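Local coordinates for Glyoxalase/Bleomycin resistance protein/dioxygenase domain (Frankia sp., PDB 2RK0) that is of unconfirmed function but belongs to the glyoxalase/bleomycin resistance/dioxygenase superfamily, whose paired beta-alpha-beta-beta-beta modules commonly build a metal or ligand site, at residues T101-L106 against W110-R115; I26-E31 against E90-K95. All coordinates share one frame; numbering follows the deposited sequence.

Contact 1 (T101-L106 against W110-R115); sequences TPTQEL and WILAFR
Q104 and I111 form an antiparallel hydrogen-bonded pair, with Q104 N to I111 O at 2.8 Å and I111 N to Q104 O at 3.0 Å, while the N-to-C directions of the two short strand segments differ by 144°. The ladder then opens: A113 N donates to a water at 2.8 Å that is also hydrogen-bonded to T101 OG1, before a direct bond resumes from T101 N to A113 O at 3.1 Å. E105 and W110, a non-hydrogen-bonded pair, put their side chains on the face opposite Q104 and I111. The E105 chain, extended with CG anti to the backbone N (chi1 175°), runs alongside the indole, its CB 3.5 Å from W110 NE1 and its carboxylate plane 21° from the ring. W110 NE1 donates to a second water, and E105 OE2 forms a salt bridge with R128. This is the hairpin between the second and third strands of a beta-alpha-beta-beta-beta module, with 104-106 as one of its two outer strands. T103 brings CG2 to the indole edge, 3.8 Å from W110 CB, while its OG1 sits beside L112 and is hydrogen-bonded to E90 of helix 83-96. On the face carrying Q104 and I111, the L106 side chain crosses that of I111, with the two CD1 atoms 3.7 Å apart.

Contact 2 (I26-E31 against E90-K95); sequences ILDWKE and EERLAK
R92 spans the contact because its chain is extended from CG to NE (chi2 and chi3 both near 180°), carrying the guanidinium from helix 83-96 to D28. That aspartate is the first residue to leave helical geometry after helix 16-27, and its positive phi of 59° marks the turn of the chain there. Both terminal nitrogens of R92 converge on a single carboxylate oxygen: R92 NH1 lies 2.9 Å and R92 NH2 3.2 Å from D28 OD2. The grip is end-on, through NH1 and NH2, but both bonds go to one oxygen. The carboxylate stands almost perpendicular to the guanidinium (89° between planes), and NH2 uses the syn lone pair of OD2 while NH1 meets the same oxygen from above the carboxylate plane. The NH1 bond is the straighter of the two.

NH1 of R92 has a further acceptor in I26 O, 3.1 Å away, which it approaches from above the carbonyl plane. Both acceptor oxygens lie close to the guanidinium plane, at its edge, and three bonds together fix the rotation of the group. The guanidinium lies by the C-terminal end of helix 16-27, where its positive charge would be expected to suit the partial negative charge of the helix end as well as the aspartate.

Beside the polar group the contact is apolar. I26 CG2 meets L93 CD2 at 3.7 Å, the side chains crossing at about a right angle, and I26 CD1 reaches the R92 backbone, 3.8 Å from R92 O. L89 and A96 of the same helix as R92 also pack on I26, while F100 and W22 touch L93. The arrangement joins the helices that follow the first strands of two sheets with the same 1-4-3-2 strand order, the paired beta-alpha-beta-beta-beta modules characteristic of the glyoxalase fold.

In the fold
From the N terminus, strand 6-12 begins the first sheet, and helix 16-27 leads back to it through 26-31; the chain completes that sheet and enters the second with strand 72-80 before helix 83-96 returns to the end of the first helix. Contact 2 thus closes a loop of 58 residues and ties the two halves of the fold together. Contact 1 opens only afterwards and closes a short hairpin with three intervening residues, at the edge of the second sheet. The two loops are in series, neither nested nor crossed. They meet on helix 83-96: L93 packs against F114, and E90 packs on L112, so one side of the helix lies on its own sheet, while contact 2 joins it to helix 16-27.

Contact 1 (T101-L106 against W110-R115)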
loop_
_atom_site.group_PDB
_atom_site.type_symbol
_atom_site.label_atom_id
_atom_site.label_comp_id
_atom_site.label_asym_id
_atom_site.label_seq_id
_atom_site.Cartn_x
_atom_site.Cartn_y
_atom_site.Cartn_z
ATOM N N THR A 101 11.311 -15.605 -1.251
ATOM C CA THR A 101 11.556 -16.747 -0.386
ATOM C C THR A 101 10.420 -17.725 -0.640
ATOM O O THR A 101 9.324 -17.324 -1.027
ATOM C CB THR A 101 11.563 -16.355 1.114
ATOM O OG1 THR A 101 10.544 -15.377 1.365
ATOM C CG2 THR A 101 12.912 -15.791 1.515
ATOM N N PRO A 102 10.675 -19.025 -0.444
ATOM C CA PRO A 102 9.645 -20.044 -0.659
ATOM C C PRO A 102 8.410 -19.726 0.181
ATOM O O PRO A 102 8.511 -19.106 1.241
ATOM C CB PRO A 102 10.329 -21.333 -0.199
ATOM C CG PRO A 102 11.793 -21.058 -0.449
ATOM C CD PRO A 102 11.935 -19.634 0.023
ATOM N N THR A 103 7.244 -20.147 -0.288
ATOM C CA THR A 103 6.027 -19.905 0.465
ATOM C C THR A 103 6.205 -20.501 1.856
ATOM O O THR A 103 6.648 -21.632 2.008
ATOM C CB THR A 103 4.828 -20.545 -0.225
ATOM O OG1 THR A 103 4.620 -19.886 -1.481
ATOM C CG2 THR A 103 3.569 -20.438 0.656
ATOM N N GLN A 104 5.870 -19.731 2.878
ATOM C CA GLN A 104 6.030 -20.214 4.239
ATOM C C GLN A 104 4.705 -20.527 4.916
ATOM O O GLN A 104 3.755 -19.746 4.843
ATOM C CB GLN A 104 6.808 -19.186 5.055
ATOM C CG GLN A 104 6.920 -19.514 6.526
ATOM C CD GLN A 104 7.827 -18.549 7.251
ATOM O OE1 GLN A 104 7.861 -17.358 6.927
ATOM N NE2 GLN A 104 8.562 -19.050 8.243
ATOM N N GLU A 105 4.642 -21.691 5.561
ATOM C CA GLU A 105 3.440 -22.097 6.269
ATOM C C GLU A 105 3.506 -21.547 7.687
ATOM O O GLU A 105 4.455 -21.809 8.425
ATOM C CB GLU A 105 3.304 -23.624 6.314
ATOM C CG GLU A 105 2.117 -24.085 7.144
ATOM C CD GLU A 105 1.884 -25.581 7.069
ATOM O OE1 GLU A 105 2.842 -26.323 6.787
ATOM O OE2 GLU A 105 0.740 -26.022 7.306
ATOM N N LEU A 106 2.492 -20.771 8.051
ATOM C CA LEU A 106 2.417 -20.167 9.369
ATOM C C LEU A 106 1.126 -20.592 10.051
ATOM O O LEU A 106 0.254 -21.187 9.428
ATOM C CB LEU A 106 2.499 -18.640 9.240
ATOM C CG LEU A 106 3.875 -18.144 8.767
ATOM C CD1 LEU A 106 3.821 -16.654 8.461
ATOM C CD2 LEU A 106 4.917 -18.439 9.842
ATOM N N TRP A 110 -0.479 -19.006 4.822
ATOM C CA TRP A 110 0.762 -19.171 4.069
ATOM C C TRP A 110 1.119 -17.808 3.487
ATOM O O TRP A 110 0.242 -17.071 3.028
ATOM C CB TRP A 110 0.565 -20.171 2.920
ATOM C CG TRP A 110 0.342 -21.580 3.367
ATOM C CD1 TRP A 110 1.266 -22.580 3.409
ATOM C CD2 TRP A 110 -0.879 -22.138 3.866
ATOM N NE1 TRP A 110 0.700 -23.732 3.905
ATOM C CE2 TRP A 110 -0.617 -23.487 4.197
ATOM C CE3 TRP A 110 -2.171 -21.628 4.076
ATOM C CZ2 TRP A 110 -1.599 -24.340 4.720
ATOM C CZ3 TRP A 110 -3.150 -22.476 4.598
ATOM C CH2 TRP A 110 -2.854 -23.818 4.916
ATOM N N ILE A 111 2.402 -17.472 3.507
ATOM C CA ILE A 111 2.844 -16.192 2.969
ATOM C C ILE A 111 4.010 -16.384 2.012
ATOM O O ILE A 111 4.920 -17.179 2.265
ATOM C CB ILE A 111 3.290 -15.227 4.091
ATOM C CG1 ILE A 111 2.116 -14.923 5.020
ATOM C CG2 ILE A 111 3.810 -13.922 3.490
ATOM C CD1 ILE A 111 2.486 -14.081 6.222
ATOM N N LEU A 112 3.965 -15.653 0.908
ATOM C CA LEU A 112 5.029 -15.681 -0.082
ATOM C C LEU A 112 5.559 -14.253 -0.100
ATOM O O LEU A 112 4.840 -13.327 -0.470
ATOM C CB LEU A 112 4.467 -16.066 -1.451
ATOM C CG LEU A 112 5.408 -16.007 -2.655
ATOM C CD1 LEU A 112 6.664 -16.805 -2.371
ATOM C CD2 LEU A 112 4.682 -16.542 -3.889
ATOM N N ALA A 113 6.801 -14.064 0.335
ATOM C CA ALA A 113 7.378 -12.727 0.366
ATOM C C ALA A 113 8.291 -12.531 -0.835
ATOM O O ALA A 113 9.156 -13.368 -1.114
ATOM C CB ALA A 113 8.154 -12.524 1.678
ATOM N N PHE A 114 8.094 -11.432 -1.559
ATOM C CA PHE A 114 8.905 -11.159 -2.738
ATOM C C PHE A 114 9.119 -9.662 -2.959
ATOM O O PHE A 114 8.504 -8.821 -2.294
ATOM C CB PHE A 114 8.261 -11.816 -3.971
ATOM C CG PHE A 114 6.842 -11.362 -4.246
ATOM C CD1 PHE A 114 6.570 -10.483 -5.295
ATOM C CD2 PHE A 114 5.780 -11.828 -3.473
ATOM C CE1 PHE A 114 5.258 -10.073 -5.582
ATOM C CE2 PHE A 114 4.461 -11.428 -3.743
ATOM C CZ PHE A 114 4.202 -10.550 -4.800
ATOM N N ARG A 115 10.002 -9.332 -3.894
ATOM C CA ARG A 115 10.313 -7.939 -4.186
ATOM C C ARG A 115 10.104 -7.646 -5.660
ATOM O O ARG A 115 10.260 -8.529 -6.496
ATOM C CB ARG A 115 11.774 -7.647 -3.845
ATOM C CG ARG A 115 12.186 -8.042 -2.450
ATOM C CD ARG A 115 11.689 -7.052 -1.437
ATOM N NE ARG A 115 12.173 -7.377 -0.100
ATOM C CZ ARG A 115 12.628 -6.474 0.763
ATOM N NH1 ARG A 115 12.661 -5.192 0.417
ATOM N NH2 ARG A 115 13.043 -6.851 1.969
HETATM O O HOH W 1 7.951 -16.194 1.786
HETATM O O HOH W 2 1.856 -26.522 3.647
#

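Contact 2 (I26-E31 against E90-K95)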
loop_
_atom_site.group_PDB
_atom_site.type_symbol
_atom_site.label_atom_id
_atom_site.label_comp_id
_atom_site.label_asym_id
_atom_site.label_seq_id
_atom_site.Cartn_x
_atom_site.Cartn_y
_atom_site.Cartn_z
ATOM N N ILE A 26 4.556 -10.765 -13.695
ATOM C CA ILE A 26 4.409 -11.414 -12.394
ATOM C C ILE A 26 2.997 -11.452 -11.815
ATOM O O ILE A 26 2.538 -12.497 -11.375
ATOM C CB ILE A 26 5.314 -10.744 -11.334
ATOM C CG1 ILE A 26 6.771 -10.733 -11.816
ATOM C CG2 ILE A 26 5.159 -11.457 -9.989
ATOM C CD1 ILE A 26 7.343 -12.115 -12.106
ATOM N N LEU A 27 2.313 -10.315 -11.808
ATOM C CA LEU A 27 0.981 -10.255 -11.215
ATOM C C LEU A 27 -0.165 -10.097 -12.202
ATOM O O LEU A 27 -1.299 -9.849 -11.794
ATOM C CB LEU A 27 0.930 -9.113 -10.194
ATOM C CG LEU A 27 2.013 -9.127 -9.113
ATOM C CD1 LEU A 27 1.962 -7.827 -8.318
ATOM C CD2 LEU A 27 1.823 -10.327 -8.200
ATOM N N ASP A 28 0.118 -10.249 -13.490
ATOM C CA ASP A 28 -0.921 -10.100 -14.505
ATOM C C ASP A 28 -1.537 -8.721 -14.432
ATOM O O ASP A 28 -2.716 -8.533 -14.728
ATOM C CB ASP A 28 -2.022 -11.147 -14.335
ATOM C CG ASP A 28 -1.542 -12.540 -14.657
ATOM O OD1 ASP A 28 -0.887 -12.695 -15.706
ATOM O OD2 ASP A 28 -1.823 -13.464 -13.865
ATOM N N TRP A 29 -0.731 -7.758 -14.004
ATOM C CA TRP A 29 -1.162 -6.368 -13.937
ATOM C C TRP A 29 -1.469 -6.011 -15.384
ATOM O O TRP A 29 -0.715 -6.380 -16.274
ATOM C CB TRP A 29 -0.000 -5.506 -13.437
ATOM C CG TRP A 29 -0.230 -4.017 -13.432
ATOM C CD1 TRP A 29 -0.909 -3.290 -12.491
ATOM C CD2 TRP A 29 0.324 -3.065 -14.350
ATOM N NE1 TRP A 29 -0.798 -1.948 -12.760
ATOM C CE2 TRP A 29 -0.047 -1.780 -13.892
ATOM C CE3 TRP A 29 1.103 -3.173 -15.508
ATOM C CZ2 TRP A 29 0.340 -0.607 -14.555
ATOM C CZ3 TRP A 29 1.486 -2.008 -16.166
ATOM C CH2 TRP A 29 1.103 -0.740 -15.684
ATOM N N LYS A 30 -2.572 -5.310 -15.624
ATOM C CA LYS A 30 -2.917 -4.913 -16.983
ATOM C C LYS A 30 -2.963 -3.399 -17.089
ATOM O O LYS A 30 -3.781 -2.748 -16.445
ATOM C CB LYS A 30 -4.273 -5.477 -17.402
ATOM C CG LYS A 30 -4.696 -4.998 -18.790
ATOM C CD LYS A 30 -6.102 -5.440 -19.154
ATOM C CE LYS A 30 -6.514 -4.870 -20.511
ATOM N NZ LYS A 30 -7.915 -5.213 -20.879
ATOM N N GLU A 31 -2.088 -2.847 -17.920
ATOM C CA GLU A 31 -2.013 -1.407 -18.118
ATOM C C GLU A 31 -3.256 -0.889 -18.836
ATOM O O GLU A 31 -3.638 -1.418 -19.878
ATOM C CB GLU A 31 -0.768 -1.070 -18.938
ATOM C CG GLU A 31 -0.467 0.411 -19.046
ATOM C CD GLU A 31 0.692 0.711 -19.992
ATOM O OE1 GLU A 31 1.758 0.073 -19.860
ATOM O OE2 GLU A 31 0.532 1.592 -20.863
ATOM N N GLU A 90 5.388 -18.289 -7.350
ATOM C CA GLU A 90 6.761 -18.748 -7.152
ATOM C C GLU A 90 7.399 -19.139 -8.481
ATOM O O GLU A 90 8.565 -18.848 -8.727
ATOM C CB GLU A 90 6.803 -19.946 -6.202
ATOM C CG GLU A 90 6.674 -19.601 -4.740
ATOM C CD GLU A 90 6.982 -20.792 -3.854
ATOM O OE1 GLU A 90 8.089 -21.356 -3.975
ATOM O OE2 GLU A 90 6.124 -21.168 -3.034
ATOM N N GLU A 91 6.623 -19.804 -9.331
ATOM C CA GLU A 91 7.111 -20.235 -10.637
ATOM C C GLU A 91 7.509 -19.032 -11.483
ATOM O O GLU A 91 8.579 -19.012 -12.092
ATOM C CB GLU A 91 6.029 -21.045 -11.353
ATOM C CG GLU A 91 5.603 -22.304 -10.604
ATOM C CD GLU A 91 4.323 -22.929 -11.166
ATOM O OE1 GLU A 91 4.275 -23.199 -12.384
ATOM O OE2 GLU A 91 3.371 -23.151 -10.380
ATOM N N ARG A 92 6.644 -18.028 -11.521
ATOM C CA ARG A 92 6.914 -16.818 -12.292
ATOM C C ARG A 92 8.103 -16.044 -11.731
ATOM O O ARG A 92 8.962 -15.570 -12.481
ATOM C CB ARG A 92 5.677 -15.922 -12.299
ATOM C CG ARG A 92 4.524 -16.481 -13.113
ATOM C CD ARG A 92 3.307 -15.583 -13.013
ATOM N NE ARG A 92 2.197 -16.066 -13.820
ATOM C CZ ARG A 92 0.995 -15.502 -13.841
ATOM N NH1 ARG A 92 0.748 -14.435 -13.091
ATOM N NH2 ARG A 92 0.043 -15.996 -14.622
ATOM N N LEU A 93 8.148 -15.910 -10.408
ATOM C CA LEU A 93 9.241 -15.186 -9.761
ATOM C C LEU A 93 10.574 -15.855 -10.077
ATOM O O LEU A 93 11.541 -15.188 -10.440
ATOM C CB LEU A 93 9.029 -15.143 -8.240
ATOM C CG LEU A 93 7.813 -14.332 -7.771
ATOM C CD1 LEU A 93 7.592 -14.542 -6.276
ATOM C CD2 LEU A 93 8.033 -12.858 -8.085
ATOM N N ALA A 94 10.611 -17.176 -9.945
ATOM C CA ALA A 94 11.820 -17.940 -10.215
ATOM C C ALA A 94 12.234 -17.782 -11.672
ATOM O O ALA A 94 13.384 -17.461 -11.977
ATOM C CB ALA A 94 11.583 -19.402 -9.894
ATOM N N LYS A 95 11.282 -18.009 -12.572
ATOM C CA LYS A 95 11.530 -17.898 -14.002
ATOM C C LYS A 95 12.090 -16.515 -14.333
ATOM O O LYS A 95 12.970 -16.377 -15.182
ATOM C CB LYS A 95 10.227 -18.135 -14.773
ATOM C CG LYS A 95 10.395 -18.978 -16.035
ATOM C CD LYS A 95 9.060 -19.233 -16.740
ATOM C CE LYS A 95 8.093 -20.048 -15.876
ATOM N NZ LYS A 95 8.564 -21.442 -15.626
#